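Local coordinates for protein dephospho-CoA kinase (Campylobacter jejuni subsp. jejuni serotype O:2, PDB 4ZO4) that probably catalyses the last step of coenzyme A biosynthesis, using ATP to phosphorylate the 3'-hydroxyl of dephospho-CoA, at residues A[6-11]-A[130-135]; A[19-24]-A[113-118]. All coordinates share one frame; numbering follows the deposited sequence.

Contact 1. Residues A[6-11]-A[130-135]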
loop_
_atom_site.group_PDB
_atom_site.type_symbol
_atom_site.label_atom_id
_atom_site.label_comp_id
_atom_site.label_asym_id
_atom_site.label_seq_id
_atom_site.Cartn_x
_atom_site.Cartn_y
_atom_site.Cartn_z
ATOM N N ASN A 6 32.023 -8.011 -12.052
ATOM C CA ASN A 6 31.657 -8.759 -13.268
ATOM C C ASN A 6 30.179 -8.954 -13.422
ATOM O O ASN A 6 29.738 -9.670 -14.329
ATOM C CB ASN A 6 32.327 -10.137 -13.284
ATOM C CG ASN A 6 33.807 -10.043 -13.550
ATOM O OD1 ASN A 6 34.268 -10.164 -14.704
ATOM N ND2 ASN A 6 34.560 -9.743 -12.498
ATOM N N ALA A 7 29.412 -8.311 -12.533
ATOM C CA ALA A 7 27.965 -8.519 -12.434
ATOM C C ALA A 7 27.229 -7.521 -13.254
ATOM O O ALA A 7 27.436 -6.323 -13.106
ATOM C CB ALA A 7 27.499 -8.387 -11.000
ATOM N N PHE A 8 26.335 -8.011 -14.097
ATOM C CA PHE A 8 25.497 -7.128 -14.844
ATOM C C PHE A 8 24.052 -7.585 -14.704
ATOM O O PHE A 8 23.747 -8.750 -14.945
ATOM C CB PHE A 8 25.996 -7.061 -16.294
ATOM C CG PHE A 8 27.338 -6.378 -16.422
ATOM C CD1 PHE A 8 27.424 -5.005 -16.578
ATOM C CD2 PHE A 8 28.514 -7.102 -16.315
ATOM C CE1 PHE A 8 28.650 -4.373 -16.652
ATOM C CE2 PHE A 8 29.740 -6.474 -16.388
ATOM C CZ PHE A 8 29.805 -5.106 -16.552
ATOM N N PHE A 9 23.169 -6.686 -14.279
ATOM C CA PHE A 9 21.749 -7.037 -14.236
ATOM C C PHE A 9 21.156 -6.782 -15.602
ATOM O O PHE A 9 21.438 -5.785 -16.230
ATOM C CB PHE A 9 20.995 -6.307 -13.086
ATOM C CG PHE A 9 21.452 -6.747 -11.704
ATOM C CD1 PHE A 9 20.985 -7.931 -11.148
ATOM C CD2 PHE A 9 22.413 -6.021 -11.009
ATOM C CE1 PHE A 9 21.438 -8.363 -9.899
ATOM C CE2 PHE A 9 22.879 -6.450 -9.776
ATOM C CZ PHE A 9 22.383 -7.621 -9.212
ATOM N N VAL A 10 20.364 -7.712 -16.085
ATOM C CA VAL A 10 19.706 -7.496 -17.334
ATOM C C VAL A 10 18.214 -7.420 -17.088
ATOM O O VAL A 10 17.599 -8.403 -16.696
ATOM C CB VAL A 10 19.976 -8.642 -18.290
ATOM C CG1 VAL A 10 19.208 -8.421 -19.587
ATOM C CG2 VAL A 10 21.468 -8.754 -18.541
ATOM N N THR A 11 17.624 -6.256 -17.329
ATOM C CA THR A 11 16.208 -6.109 -17.091
ATOM C C THR A 11 15.565 -5.444 -18.288
ATOM O O THR A 11 16.247 -4.753 -19.022
ATOM C CB THR A 11 15.958 -5.310 -15.797
ATOM O OG1 THR A 11 14.568 -5.038 -15.675
ATOM C CG2 THR A 11 16.704 -4.009 -15.809
ATOM N N LEU A 130 24.803 -3.893 -5.919
ATOM C CA LEU A 130 25.628 -5.082 -6.090
ATOM C C LEU A 130 26.470 -4.999 -7.360
ATOM O O LEU A 130 27.586 -5.503 -7.384
ATOM C CB LEU A 130 24.763 -6.350 -6.118
ATOM C CG LEU A 130 23.748 -6.482 -4.986
ATOM C CD1 LEU A 130 23.087 -7.854 -4.964
ATOM C CD2 LEU A 130 24.412 -6.180 -3.651
ATOM N N GLY A 131 25.938 -4.369 -8.405
ATOM C CA GLY A 131 26.620 -4.283 -9.685
ATOM C C GLY A 131 26.041 -3.209 -10.582
ATOM O O GLY A 131 25.558 -2.179 -10.103
ATOM N N LYS A 132 26.088 -3.461 -11.886
ATOM C CA LYS A 132 25.538 -2.543 -12.884
ATOM C C LYS A 132 24.238 -3.033 -13.563
ATOM O O LYS A 132 24.043 -4.237 -13.858
ATOM C CB LYS A 132 26.598 -2.219 -13.948
ATOM C CG LYS A 132 27.330 -0.923 -13.659
ATOM C CD LYS A 132 28.828 -1.052 -13.809
ATOM C CE LYS A 132 29.534 0.166 -13.238
ATOM N NZ LYS A 132 30.904 -0.213 -12.789
ATOM N N VAL A 133 23.376 -2.072 -13.850
ATOM C CA VAL A 133 22.047 -2.382 -14.286
ATOM C C VAL A 133 21.864 -2.006 -15.743
ATOM O O VAL A 133 22.069 -0.844 -16.128
ATOM C CB VAL A 133 21.033 -1.613 -13.433
ATOM C CG1 VAL A 133 19.646 -2.215 -13.568
ATOM C CG2 VAL A 133 21.482 -1.644 -12.001
ATOM N N ILE A 134 21.426 -2.986 -16.527
ATOM C CA ILE A 134 21.224 -2.847 -17.974
ATOM C C ILE A 134 19.730 -2.917 -18.248
ATOM O O ILE A 134 19.098 -3.972 -18.088
ATOM C CB ILE A 134 21.889 -4.021 -18.757
ATOM C CG1 ILE A 134 23.413 -3.958 -18.664
ATOM C CG2 ILE A 134 21.470 -4.043 -20.239
ATOM C CD1 ILE A 134 24.099 -5.138 -19.335
ATOM N N VAL A 135 19.152 -1.807 -18.658
ATOM C CA VAL A 135 17.746 -1.818 -18.950
ATOM C C VAL A 135 17.542 -1.762 -20.450
ATOM O O VAL A 135 18.032 -0.842 -21.125
ATOM C CB VAL A 135 17.005 -0.644 -18.284
ATOM C CG1 VAL A 135 15.511 -0.756 -18.579
ATOM C CG2 VAL A 135 17.248 -0.631 -16.782
#

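Contact 2. Residues A[19-24]-A[113-118]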
loop_
_atom_site.group_PDB
_atom_site.type_symbol
_atom_site.label_atom_id
_atom_site.label_comp_id
_atom_site.label_asym_id
_atom_site.label_seq_id
_atom_site.Cartn_x
_atom_site.Cartn_y
_atom_site.Cartn_z
ATOM N N SER A 19 15.136 -11.563 -22.763
ATOM C CA SER A 19 15.483 -12.948 -23.098
ATOM C C SER A 19 16.359 -13.012 -24.342
ATOM O O SER A 19 17.192 -13.913 -24.488
ATOM C CB SER A 19 14.226 -13.755 -23.341
ATOM O OG SER A 19 13.458 -13.125 -24.346
ATOM N N THR A 20 16.139 -12.072 -25.252
ATOM C CA THR A 20 16.980 -11.940 -26.423
ATOM C C THR A 20 18.393 -11.494 -26.032
ATOM O O THR A 20 19.369 -12.107 -26.477
ATOM C CB THR A 20 16.374 -10.950 -27.425
ATOM O OG1 THR A 20 15.269 -11.563 -28.104
ATOM C CG2 THR A 20 17.425 -10.499 -28.436
ATOM N N PHE A 21 18.514 -10.454 -25.202
ATOM C CA PHE A 21 19.829 -10.018 -24.724
ATOM C C PHE A 21 20.553 -11.143 -24.022
ATOM O O PHE A 21 21.783 -11.175 -24.006
ATOM C CB PHE A 21 19.738 -8.862 -23.758
ATOM C CG PHE A 21 21.076 -8.381 -23.277
ATOM C CD1 PHE A 21 21.637 -7.233 -23.795
ATOM C CD2 PHE A 21 21.771 -9.072 -22.307
ATOM C CE1 PHE A 21 22.878 -6.796 -23.364
ATOM C CE2 PHE A 21 23.004 -8.636 -21.862
ATOM C CZ PHE A 21 23.554 -7.493 -22.386
ATOM N N ILE A 22 19.788 -12.059 -23.442
ATOM C CA ILE A 22 20.357 -13.252 -22.782
ATOM C C ILE A 22 20.688 -14.390 -23.750
ATOM O O ILE A 22 21.714 -15.061 -23.592
ATOM C CB ILE A 22 19.423 -13.742 -21.658
ATOM C CG1 ILE A 22 19.454 -12.724 -20.494
ATOM C CG2 ILE A 22 19.790 -15.154 -21.198
ATOM C CD1 ILE A 22 20.778 -12.643 -19.755
ATOM N N GLU A 23 19.840 -14.601 -24.754
ATOM C CA GLU A 23 20.132 -15.583 -25.785
ATOM C C GLU A 23 21.452 -15.230 -26.475
ATOM O O GLU A 23 22.303 -16.088 -26.692
ATOM C CB GLU A 23 19.001 -15.650 -26.807
ATOM C CG GLU A 23 19.376 -16.401 -28.075
ATOM C CD GLU A 23 20.026 -17.747 -27.774
ATOM O OE1 GLU A 23 19.348 -18.613 -27.175
ATOM O OE2 GLU A 23 21.214 -17.941 -28.129
ATOM N N ILE A 24 21.613 -13.956 -26.796
ATOM C CA ILE A 24 22.833 -13.447 -27.417
ATOM C C ILE A 24 24.043 -13.478 -26.456
ATOM O O ILE A 24 25.150 -13.795 -26.859
ATOM C CB ILE A 24 22.573 -12.025 -27.983
ATOM C CG1 ILE A 24 21.603 -12.124 -29.183
ATOM C CG2 ILE A 24 23.870 -11.326 -28.362
ATOM C CD1 ILE A 24 20.774 -10.880 -29.465
ATOM N N ALA A 113 32.910 -11.539 -16.892
ATOM C CA ALA A 113 31.618 -10.853 -16.848
ATOM C C ALA A 113 30.488 -11.849 -16.932
ATOM O O ALA A 113 30.594 -12.849 -17.682
ATOM C CB ALA A 113 31.488 -9.849 -17.976
ATOM N N PHE A 114 29.426 -11.559 -16.158
ATOM C CA PHE A 114 28.208 -12.369 -16.094
ATOM C C PHE A 114 26.925 -11.517 -15.910
ATOM O O PHE A 114 26.967 -10.373 -15.435
ATOM C CB PHE A 114 28.320 -13.442 -14.989
ATOM C CG PHE A 114 28.310 -12.892 -13.583
ATOM C CD1 PHE A 114 27.145 -12.895 -12.823
ATOM C CD2 PHE A 114 29.477 -12.391 -13.004
ATOM C CE1 PHE A 114 27.140 -12.392 -11.529
ATOM C CE2 PHE A 114 29.481 -11.887 -11.705
ATOM C CZ PHE A 114 28.309 -11.890 -10.966
ATOM N N PHE A 115 25.792 -12.115 -16.283
ATOM C CA PHE A 115 24.502 -11.440 -16.359
ATOM C C PHE A 115 23.402 -12.126 -15.519
ATOM O O PHE A 115 23.084 -13.305 -15.701
ATOM C CB PHE A 115 24.089 -11.311 -17.836
ATOM C CG PHE A 115 25.026 -10.437 -18.640
ATOM C CD1 PHE A 115 24.966 -9.055 -18.519
ATOM C CD2 PHE A 115 26.000 -10.992 -19.473
ATOM C CE1 PHE A 115 25.839 -8.236 -19.214
ATOM C CE2 PHE A 115 26.883 -10.174 -20.167
ATOM C CZ PHE A 115 26.796 -8.790 -20.038
ATOM N N VAL A 116 22.849 -11.378 -14.576
ATOM C CA VAL A 116 21.714 -11.825 -13.770
ATOM C C VAL A 116 20.466 -11.337 -14.480
ATOM O O VAL A 116 20.114 -10.144 -14.443
ATOM C CB VAL A 116 21.746 -11.215 -12.342
ATOM C CG1 VAL A 116 20.586 -11.712 -11.512
ATOM C CG2 VAL A 116 23.071 -11.508 -11.636
ATOM N N GLU A 117 19.803 -12.234 -15.174
ATOM C CA GLU A 117 18.529 -11.863 -15.758
ATOM C C GLU A 117 17.560 -11.579 -14.605
ATOM O O GLU A 117 17.503 -12.357 -13.648
ATOM C CB GLU A 117 18.017 -12.996 -16.651
ATOM C CG GLU A 117 16.564 -12.835 -17.051
ATOM C CD GLU A 117 16.165 -13.757 -18.181
ATOM O OE1 GLU A 117 16.883 -14.751 -18.431
ATOM O OE2 GLU A 117 15.122 -13.473 -18.813
ATOM N N ILE A 118 16.806 -10.483 -14.679
ATOM C CA ILE A 118 15.878 -10.138 -13.576
ATOM C C ILE A 118 14.660 -9.328 -14.038
ATOM O O ILE A 118 14.809 -8.354 -14.768
ATOM C CB ILE A 118 16.638 -9.391 -12.459
ATOM C CG1 ILE A 118 15.765 -9.176 -11.224
ATOM C CG2 ILE A 118 17.166 -8.061 -12.947
ATOM C CD1 ILE A 118 16.506 -8.593 -10.035
#

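Contact 1. Residues A[6-11]-A[130-135]
Lys132 O accepts a hydrogen bond from Phe9 N at 2.6 Å (N-H...O angle 168°), and Phe8 CA adds a CA-H...O contact with the same Lys132 O at 3.4 Å. The ladder continues from Ile134 N to Phe9 O at 2.8 Å. Next, Thr11 N reaches Ile134 O, also at 2.8 Å, and this bond is close to straight. At the start of the ladder the bond from Lys132 N to Ala7 O is weak and long, at 3.4 Å.

Phe9, Lys132 and Ile134 each use both their N and their O, the ladder of two neighbouring parallel strands, 7-12 and 132-136, inside the parallel sheet of a P-loop NTPase-type kinase; their short segments run at 26° to each other. Side chains alternate between the two faces. On the face of Phe8, Val10, Lys132 and Ile134, the Phe8 ring lies beside Lys132, its CD1 near Lys132 CB, while Ile134 CD1 comes up to Phe8 CB. Val10 and Ile134 also touch Phe21 of helix 15-27.

The opposite face carries Phe9, Thr11, Val133 and Val135. Phe9 CG sits beside its own backbone N (chi1 -66°), and the ring edge meets the two residues that precede strand 132-136, with CE2 3.9 Å from Gly131 N in the ring plane and CZ 4.1 Å from Leu130 CB. Met104 of helix 82-109 also touches the Phe9 side chain. Further on, Thr11 and Val135 run alongside each other in the same direction, with Thr11 CG2 and Val135 CG2 3.6 Å apart.

Contact 2. Residues A[19-24]-A[113-118]
Phe21 drives the edge of its ring at a face of Phe115, an edge-to-face (T-shaped) pair with centroids 5.3 Å apart and planes at 76°. It lies where the helix that follows the predicted P-loop (Walker A) packs on strand 114-117 of the parallel sheet; helix 19-24 and the strand run roughly antiparallel, at 152°, with axes 9.9 Å apart.

This aromatic end is the close-packed part. Phe21 CG is anti to the backbone N (chi1 -179°), and the ring beyond it meets Phe115 edge-on. The ring's leading atom CE2 stands over the Phe115 ring, offset toward the rim, 3.9 Å from Phe115 CD1. Ile134 of strand 132-136 touches both aromatic side chains. Next to the pair, Ile22 runs past Phe115, the two pointing opposite ways, which brings Ile22 CD1 to 4.1 Å from Phe115 CB.

Toward the predicted ATP site the fit is looser and more polar. Ile22 crosses the extended Glu117 side chain, Ile22 CG1 lying 3.9 Å from Glu117 OE1, so an aliphatic branch rests against a carboxylate oxygen. Ser19, partly exposed and touched by Leu59 of the second subunit, turns its OG to Cys16 O within its own helix. Glu117 OE2 makes a long, weak ion pair with Lys18 NZ, and its approach to the backbone of Ser19 ends 4.3 Å from Ser19 CA.

How the contacts relate
The centres of the two contacts lie about 9 Å apart, on one side of the chain's centre, and both reach the same parallel sheet. Strand 7-12 stands between strands 114-117 and 132-136, so contact 1 joins it to one neighbour while contact 2 covers the other with helix 15-27. The segments come in the order 6-11, 19-24, 113-118, 130-135, which nests contact 2 within the loop closed by contact 1. Probable hydrogen bonds from Phe114 N to Asn6 O and from Phe8 N to Phe114 O tie the two together. Strand 7-12 leads directly into helix 15-27 through the predicted ATP-binding loop, so contact 1 pairs the strand before that loop and contact 2 packs the helix after it.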